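Local coordinates for protein tryptophanyl-tRNA synthetase (Thermus thermophilus, PDB 2EL7) that probably catalyses the ATP-dependent attachment of tryptophan to tRNA(Trp), acting as a homodimeric class I aminoacyl-tRNA synthetase, at residues 20-23 and 24-28; 212-215 and 216-219; 241-244 and 245-248; 271-274 and 275-279. One frame throughout, in Å; residues are numbered along the deposited sequence.

Overall arrangement
Four single-helix contacts run from the nucleotide-binding core to the helices that follow the KMSKS motif in the chain. Interaction 4, on helix 267-294, is the hub: its centre lies about 9 Å from that of interaction 3 and about 10 Å from that of interaction 2, and it touches both. Lys271 NZ hydrogen-bonds Gln218 O at 2.7 Å, while Leu274 and Leu278 pack on helix 239-247. Interaction 1, on the helix that starts within the HIGH motif, meets interaction 3 through Leu20 CD1, 3.4 Å from Tyr246 CD1, but keeps about 11 Å between nearest atoms from interaction 2. Tyr246 and Leu20 both lie near Val187, and Tyr243 near Met196, two predicted ATP-site residues.

Interaction 1 of 4, residues 20-23 and 24-28; sequences LGAI and KQWVA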
# COMPACT_ATOMS: atom_id res chain seq x y z
N LEU A 20 -16.08 27.09 13.28
CA LEU A 20 -17.53 27.26 13.20
C LEU A 20 -18.26 26.15 12.44
O LEU A 20 -19.47 25.98 12.63
CB LEU A 20 -17.85 28.60 12.56
CG LEU A 20 -17.45 29.76 13.48
CD1 LEU A 20 -17.69 31.10 12.81
CD2 LEU A 20 -18.28 29.63 14.76
N GLY A 21 -17.55 25.40 11.61
CA GLY A 21 -18.20 24.35 10.85
C GLY A 21 -17.94 22.91 11.25
O GLY A 21 -18.73 22.30 11.99
N ALA A 22 -16.84 22.35 10.77
CA ALA A 22 -16.51 20.95 11.02
C ALA A 22 -16.19 20.59 12.46
O ALA A 22 -16.62 19.55 12.95
CB ALA A 22 -15.34 20.55 10.13
N ILE A 23 -15.42 21.45 13.13
CA ILE A 23 -15.02 21.20 14.49
C ILE A 23 -16.22 21.15 15.43
O ILE A 23 -16.32 20.26 16.28
CB ILE A 23 -13.99 22.26 14.97
CG1 ILE A 23 -12.66 22.05 14.23
CG2 ILE A 23 -13.72 22.12 16.47
CD1 ILE A 23 -11.61 23.06 14.56
N LYS A 24 -17.12 22.10 15.27
CA LYS A 24 -18.31 22.12 16.10
C LYS A 24 -19.05 20.79 15.93
O LYS A 24 -19.63 20.27 16.89
CB LYS A 24 -19.21 23.29 15.72
CG LYS A 24 -20.65 23.16 16.21
CD LYS A 24 -21.39 24.50 16.15
CE LYS A 24 -20.97 25.44 17.31
NZ LYS A 24 -19.49 25.67 17.42
N GLN A 25 -19.00 20.22 14.73
CA GLN A 25 -19.69 18.97 14.48
C GLN A 25 -18.93 17.79 15.07
O GLN A 25 -19.53 16.86 15.63
CB GLN A 25 -19.91 18.77 12.99
CG GLN A 25 -20.73 17.54 12.66
CD GLN A 25 -20.92 17.36 11.16
OE1 GLN A 25 -19.95 17.23 10.40
NE2 GLN A 25 -22.18 17.35 10.72
N TRP A 26 -17.61 17.82 14.94
CA TRP A 26 -16.77 16.76 15.47
C TRP A 26 -17.00 16.66 16.97
O TRP A 26 -17.06 15.57 17.53
CB TRP A 26 -15.28 17.06 15.22
CG TRP A 26 -14.88 17.00 13.80
CD1 TRP A 26 -15.61 16.50 12.75
CD2 TRP A 26 -13.61 17.38 13.25
NE1 TRP A 26 -14.87 16.56 11.59
CE2 TRP A 26 -13.64 17.09 11.87
CE3 TRP A 26 -12.45 17.95 13.80
CZ2 TRP A 26 -12.56 17.34 11.03
CZ3 TRP A 26 -11.37 18.20 12.96
CH2 TRP A 26 -11.43 17.89 11.58
N VAL A 27 -17.09 17.82 17.61
CA VAL A 27 -17.33 17.89 19.05
C VAL A 27 -18.67 17.22 19.38
O VAL A 27 -18.76 16.44 20.35
CB VAL A 27 -17.33 19.37 19.54
CG1 VAL A 27 -17.74 19.45 20.98
CG2 VAL A 27 -15.93 19.97 19.39
N ALA A 28 -19.69 17.50 18.58
CA ALA A 28 -21.01 16.89 18.81
C ALA A 28 -20.94 15.37 18.67
O ALA A 28 -21.54 14.65 19.45
CB ALA A 28 -22.10 17.47 17.84
O HOH W 1 -17.51 17.98 10.69
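Trp26 N bonds to Ala22 O (2.8 Å) and Val27 N to Ile23 O in the i to i+4 pattern of an alpha helix, but one residue earlier the pattern slackens: Gln25 N reaches Gly21 O only weakly, at 3.5 Å, next to the wider, pi-type turn at 20-23. This is helix 16-33, the crossover helix of the beta-alpha-beta unit between strands 4-8 and 37-41, which begins in the HIGH motif of the class I Rossmann fold. Glycine suits the wide turn because it tolerates the backbone angles found there. Trp26 carries much of the contact. With CG beside its own backbone N (chi1 -69°), the indole leans back over the previous turn, so that Ala22 O sits 3.1 Å above the plane of the Trp26 ring, offset toward the rim. The small Ala22 leaves room for this: its CB is 4.2 Å from Trp26 CE2. On the same indole, Ile23 CG1 approaches CE3 at 4.1 Å from an oblique direction, while the other branch, Ile23 CG2, meets Val27 CG2 at 4.2 Å. The branched Ile23 thus serves two neighbours at once, and it is buried against helix 55-72; Trp26 also packs edge-to-face with Phe39 of the adjoining strand. Gln25 holds its chain extended, CG opposite the backbone N (chi1 -175°), and its NE2 bonds to Leu180 O. The other end of that amide is bridged back to the first turn: a water donates to Gln25 OE1 at 2.6 Å and to Ala22 O at 2.9 Å.

Interaction 2 of 4, residues 212-215 and 216-219; sequences SIWQ and KIQH
Lys216 sits one turn after Ser212, its N bonded weakly to Ser212 O at 3.3 Å. Its long chain runs fully extended past that carbonyl and carries NZ to a salt bridge with Glu208, whose OE1 also takes the Ser212 hydroxyl, and to a hydrogen bond with Thr203 O; a lysine has the length this needs. Ile217 comes next, turned into the buried side, with CG1 4.2 Å from Ile213 CG2. Its CB lies 4.2 Å from Trp214 CE3, the two side chains crossing at about a right angle. Here helix 210-218, which follows the KMSKS motif, lays Ile213 and Ile217 on helix 267-294. Gln218 N makes a nearly straight bond to Trp214 O (2.8 Å, 167°), and its bent chain sets CD 3.8 Å above the indole plane, though the amide's exact pose is doubtful because OE1 is modelled too close to the ring. With an alanine at Trp214, Ile217 CB would probably lose the indole it lies against, and Phe275 its aromatic neighbour. His219 leaves the helical conformation, and folds its ring back so that N and ND1 both donate to Gln215 O, ND1 at 3.0 Å, with the oxygen 29° out of the imidazole plane.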
# COMPACT_ATOMS: atom_id res chain seq x y z
N SER A 212 -2.66 40.70 15.46
CA SER A 212 -2.82 40.39 14.05
C SER A 212 -4.28 40.23 13.68
O SER A 212 -4.69 40.63 12.59
CB SER A 212 -2.05 39.13 13.69
OG SER A 212 -2.19 38.87 12.31
N ILE A 213 -5.07 39.63 14.56
CA ILE A 213 -6.49 39.47 14.28
C ILE A 213 -7.12 40.86 14.25
O ILE A 213 -8.05 41.12 13.48
CB ILE A 213 -7.18 38.61 15.36
CG1 ILE A 213 -6.86 37.13 15.14
CG2 ILE A 213 -8.69 38.86 15.34
CD1 ILE A 213 -7.14 36.25 16.36
N TRP A 214 -6.60 41.74 15.10
CA TRP A 214 -7.12 43.11 15.17
C TRP A 214 -6.95 43.81 13.83
O TRP A 214 -7.93 44.30 13.26
CB TRP A 214 -6.37 43.90 16.26
CG TRP A 214 -6.83 45.34 16.42
CD1 TRP A 214 -6.02 46.43 16.65
CD2 TRP A 214 -8.17 45.84 16.38
NE1 TRP A 214 -6.79 47.57 16.76
CE2 TRP A 214 -8.11 47.24 16.60
CE3 TRP A 214 -9.42 45.24 16.18
CZ2 TRP A 214 -9.25 48.05 16.63
CZ3 TRP A 214 -10.57 46.05 16.21
CH2 TRP A 214 -10.47 47.44 16.43
N GLN A 215 -5.72 43.84 13.33
CA GLN A 215 -5.45 44.50 12.07
C GLN A 215 -6.37 44.00 10.95
O GLN A 215 -6.78 44.78 10.11
CB GLN A 215 -3.98 44.34 11.67
CG GLN A 215 -3.00 45.12 12.53
CD GLN A 215 -3.30 46.62 12.55
OE1 GLN A 215 -3.34 47.28 11.50
NE2 GLN A 215 -3.52 47.17 13.75
N LYS A 216 -6.69 42.71 10.96
CA LYS A 216 -7.56 42.16 9.92
C LYS A 216 -9.00 42.66 10.04
O LYS A 216 -9.67 42.91 9.04
CB LYS A 216 -7.52 40.63 9.95
CG LYS A 216 -6.22 40.06 9.41
CD LYS A 216 -6.21 38.56 9.47
CE LYS A 216 -4.90 37.97 8.99
NZ LYS A 216 -4.87 36.49 9.17
N ILE A 217 -9.49 42.82 11.27
CA ILE A 217 -10.85 43.33 11.48
C ILE A 217 -10.83 44.80 11.06
O ILE A 217 -11.75 45.30 10.41
CB ILE A 217 -11.24 43.26 12.98
CG1 ILE A 217 -11.04 41.84 13.51
CG2 ILE A 217 -12.68 43.70 13.16
CD1 ILE A 217 -11.80 40.82 12.75
N GLN A 218 -9.75 45.46 11.45
CA GLN A 218 -9.52 46.86 11.16
C GLN A 218 -9.67 47.12 9.67
O GLN A 218 -10.21 48.16 9.27
CB GLN A 218 -8.10 47.22 11.58
CG GLN A 218 -7.84 48.69 11.76
CD GLN A 218 -8.48 49.22 13.01
OE1 GLN A 218 -8.39 48.59 14.07
NE2 GLN A 218 -9.13 50.38 12.91
N HIS A 219 -9.17 46.18 8.87
CA HIS A 219 -9.20 46.28 7.41
C HIS A 219 -10.32 45.54 6.70
O HIS A 219 -10.33 45.50 5.47
CB HIS A 219 -7.86 45.82 6.83
CG HIS A 219 -6.73 46.78 7.05
ND1 HIS A 219 -6.27 47.12 8.30
CD2 HIS A 219 -5.94 47.44 6.17
CE1 HIS A 219 -5.24 47.95 8.19
NE2 HIS A 219 -5.02 48.16 6.90

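Interaction 3 of 4, residues 241-244 and 245-248; sequences FTYL and SYFA
Tyr246 and Thr242, one helical turn apart, lie side by side and point the same way. CG of Tyr246 stands beside its backbone N (chi1 -62°), which swings the ring back along the helix until Thr242 O lies 3.4 Å above one face, offset toward the rim. Farther out, the methyl branch of Thr242, CG2, meets Tyr246 OH at 3.4 Å; beta-branching places this methyl alongside the phenol. Tyr243 leaves the helix in another direction, and the two rings cross obliquely, with Tyr243 CD2 4.0 Å from Tyr246 CE1. Cutting Tyr246 back to an alanine is likely to open a gap beside Thr242 CG2 and the Tyr243 ring, and to take from Leu20 a packing partner. Leu244 CG stands opposite the backbone N (chi1 -177°), which sends CD1 forward to Ala248 CB at 4.1 Å. Alanine is small enough to fit there as the chain leaves the helix. Phe247 keeps one ring face over Tyr246 CB, 3.4 Å from the plane. Helix 239-247 is surrounded on several sides: Leu244 and Ala248 meet Val253 of helix 250-261, Tyr243 packs on Met196 of the KMSKS motif and bonds through OH to Pro188 O, Tyr243 and Phe247 pack on Leu274 and Leu278 of helix 267-294, and Tyr246 and Phe247 reach Leu20 of helix 16-33, which leads out of the HIGH motif.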
# COMPACT_ATOMS: atom_id res chain seq x y z
N PHE A 241 -20.55 42.38 9.53
CA PHE A 241 -21.73 41.98 10.30
C PHE A 241 -21.98 40.49 10.21
O PHE A 241 -22.81 39.96 10.96
CB PHE A 241 -22.97 42.74 9.85
CG PHE A 241 -23.17 44.03 10.58
CD1 PHE A 241 -23.90 44.05 11.77
CD2 PHE A 241 -22.59 45.21 10.13
CE1 PHE A 241 -24.03 45.24 12.50
CE2 PHE A 241 -22.71 46.40 10.86
CZ PHE A 241 -23.43 46.41 12.04
N THR A 242 -21.28 39.81 9.31
CA THR A 242 -21.41 38.37 9.15
C THR A 242 -20.64 37.75 10.32
O THR A 242 -21.17 36.92 11.07
CB THR A 242 -20.81 37.89 7.82
OG1 THR A 242 -21.58 38.43 6.73
CG2 THR A 242 -20.83 36.38 7.72
N TYR A 243 -19.39 38.17 10.47
CA TYR A 243 -18.55 37.71 11.56
C TYR A 243 -19.24 38.07 12.85
O TYR A 243 -19.37 37.24 13.75
CB TYR A 243 -17.19 38.39 11.54
CG TYR A 243 -16.27 37.97 10.42
CD1 TYR A 243 -14.99 38.51 10.33
CD2 TYR A 243 -16.66 37.03 9.46
CE1 TYR A 243 -14.11 38.14 9.31
CE2 TYR A 243 -15.77 36.64 8.44
CZ TYR A 243 -14.51 37.21 8.37
OH TYR A 243 -13.64 36.90 7.35
N LEU A 244 -19.70 39.32 12.96
CA LEU A 244 -20.38 39.76 14.18
C LEU A 244 -21.47 38.77 14.58
O LEU A 244 -21.65 38.48 15.76
CB LEU A 244 -20.99 41.15 13.98
CG LEU A 244 -21.67 41.78 15.20
CD1 LEU A 244 -20.63 42.17 16.22
CD2 LEU A 244 -22.47 43.01 14.77
N SER A 245 -22.18 38.26 13.58
CA SER A 245 -23.28 37.32 13.80
C SER A 245 -22.80 36.01 14.43
O SER A 245 -23.48 35.41 15.27
CB SER A 245 -23.96 37.03 12.47
OG SER A 245 -24.24 38.25 11.81
N TYR A 246 -21.62 35.57 13.98
CA TYR A 246 -21.01 34.34 14.47
C TYR A 246 -20.65 34.40 15.94
O TYR A 246 -20.76 33.39 16.63
CB TYR A 246 -19.72 34.07 13.71
CG TYR A 246 -19.86 33.84 12.21
CD1 TYR A 246 -18.74 33.96 11.38
CD2 TYR A 246 -21.08 33.47 11.64
CE1 TYR A 246 -18.82 33.71 10.03
CE2 TYR A 246 -21.17 33.22 10.26
CZ TYR A 246 -20.04 33.34 9.46
OH TYR A 246 -20.10 33.13 8.10
N PHE A 247 -20.23 35.57 16.42
CA PHE A 247 -19.76 35.71 17.80
C PHE A 247 -20.42 36.62 18.82
O PHE A 247 -19.87 36.79 19.91
CB PHE A 247 -18.29 36.09 17.76
CG PHE A 247 -17.50 35.24 16.85
CD1 PHE A 247 -17.16 35.69 15.57
CD2 PHE A 247 -17.13 33.95 17.24
CE1 PHE A 247 -16.49 34.88 14.69
CE2 PHE A 247 -16.45 33.12 16.36
CZ PHE A 247 -16.12 33.58 15.08
N ALA A 248 -21.57 37.21 18.50
CA ALA A 248 -22.24 38.08 19.44
C ALA A 248 -23.73 37.78 19.41
O ALA A 248 -24.27 37.43 18.36
CB ALA A 248 -21.98 39.54 19.08

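Interaction 4 of 4, residues 271-274 and 275-279; sequences KRIL and FDHLM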
# COMPACT_ATOMS: atom_id res chain seq x y z
N LYS A 271 -16.36 47.27 14.74
CA LYS A 271 -15.16 46.46 14.68
C LYS A 271 -14.63 46.06 16.05
O LYS A 271 -14.16 44.94 16.24
CB LYS A 271 -14.10 47.21 13.88
CG LYS A 271 -14.46 47.30 12.40
CD LYS A 271 -13.45 48.12 11.62
CE LYS A 271 -13.68 47.97 10.12
NZ LYS A 271 -12.83 48.89 9.34
N ARG A 272 -14.72 46.98 17.01
CA ARG A 272 -14.28 46.71 18.38
C ARG A 272 -15.27 45.78 19.07
O ARG A 272 -14.87 44.95 19.89
CB ARG A 272 -14.19 48.02 19.18
CG ARG A 272 -13.29 49.09 18.59
CD ARG A 272 -11.94 49.19 19.30
NE ARG A 272 -12.08 49.33 20.75
CZ ARG A 272 -11.16 49.88 21.55
NH1 ARG A 272 -10.02 50.36 21.05
NH2 ARG A 272 -11.37 49.92 22.86
N ILE A 273 -16.56 45.91 18.76
CA ILE A 273 -17.54 45.02 19.39
C ILE A 273 -17.26 43.62 18.83
O ILE A 273 -17.32 42.64 19.57
CB ILE A 273 -18.99 45.37 19.04
CG1 ILE A 273 -19.35 46.79 19.49
CG2 ILE A 273 -19.92 44.36 19.70
CD1 ILE A 273 -19.74 46.90 20.95
N LEU A 274 -16.97 43.56 17.53
CA LEU A 274 -16.65 42.29 16.88
C LEU A 274 -15.39 41.67 17.49
O LEU A 274 -15.38 40.51 17.89
CB LEU A 274 -16.42 42.50 15.38
CG LEU A 274 -15.84 41.29 14.65
CD1 LEU A 274 -16.78 40.07 14.79
CD2 LEU A 274 -15.61 41.64 13.19
N PHE A 275 -14.32 42.46 17.56
CA PHE A 275 -13.06 42.02 18.13
C PHE A 275 -13.24 41.48 19.55
O PHE A 275 -12.94 40.31 19.81
CB PHE A 275 -12.07 43.18 18.13
CG PHE A 275 -10.73 42.84 18.71
CD1 PHE A 275 -9.85 42.02 18.02
CD2 PHE A 275 -10.35 43.34 19.95
CE1 PHE A 275 -8.61 41.70 18.56
CE2 PHE A 275 -9.10 43.03 20.50
CZ PHE A 275 -8.23 42.20 19.79
N ASP A 276 -13.74 42.31 20.46
CA ASP A 276 -13.93 41.85 21.84
C ASP A 276 -14.68 40.53 21.93
O ASP A 276 -14.30 39.63 22.70
CB ASP A 276 -14.68 42.91 22.68
CG ASP A 276 -13.92 44.21 22.80
OD1 ASP A 276 -12.66 44.13 22.86
OD2 ASP A 276 -14.56 45.29 22.83
N HIS A 277 -15.76 40.42 21.15
CA HIS A 277 -16.58 39.21 21.16
C HIS A 277 -15.83 38.05 20.51
O HIS A 277 -15.97 36.91 20.94
CB HIS A 277 -17.91 39.48 20.44
CG HIS A 277 -18.93 40.14 21.31
ND1 HIS A 277 -19.92 39.44 21.97
CD2 HIS A 277 -19.08 41.43 21.69
CE1 HIS A 277 -20.63 40.27 22.72
NE2 HIS A 277 -20.13 41.48 22.57
N LEU A 278 -15.02 38.36 19.51
CA LEU A 278 -14.26 37.33 18.85
C LEU A 278 -13.22 36.76 19.81
O LEU A 278 -13.16 35.55 19.98
CB LEU A 278 -13.59 37.87 17.59
CG LEU A 278 -12.67 36.87 16.92
CD1 LEU A 278 -13.45 35.60 16.61
CD2 LEU A 278 -12.08 37.48 15.66
N MET A 279 -12.43 37.63 20.45
CA MET A 279 -11.39 37.22 21.40
C MET A 279 -11.95 36.50 22.61
O MET A 279 -11.27 35.66 23.22
CB MET A 279 -10.60 38.43 21.92
CG MET A 279 -9.71 39.13 20.89
SD MET A 279 -8.84 37.94 19.83
CE MET A 279 -7.89 37.04 21.02
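His277 lies alongside Ile273, one turn back on helix 267-294, its CD2 3.6 Å from Ile273 CG2. This is an ordinary i to i+4 helical contact: with CG beside its own backbone N (chi1 -82°), the imidazole presents its edge to Ile273 O, near the ring plane, with CD2 3.0 Å from that oxygen. The same carbonyl accepts His277 N. Ile273 offers a branched, apolar surface here, and both side chains also touch Leu252 of helix 250-261. On the exposed side, Asp276 folds back toward the preceding turn, bringing OD2 to 3.0 Å from Arg272 O. Two acceptors so close would probably disfavour the negative charge, although Arg272 NE, 5.2 Å from Asp276 OD2, may offset this in part without forming a salt bridge. Phe275 turns its CG away from its backbone N (chi1 179°), and Met279 CG rides 3.5 Å above one face of its ring, a flexible chain over an aromatic. Leu274 and Leu278 form the buried stripe: unbranched at CB and apolar, they pack on Ile217 and Tyr243 (Leu274) and on Ile213 and Phe247 (Leu278). Between these two, Leu278 CB stands 3.2 Å from Leu274 O, which receives Leu278 N at 2.7 Å.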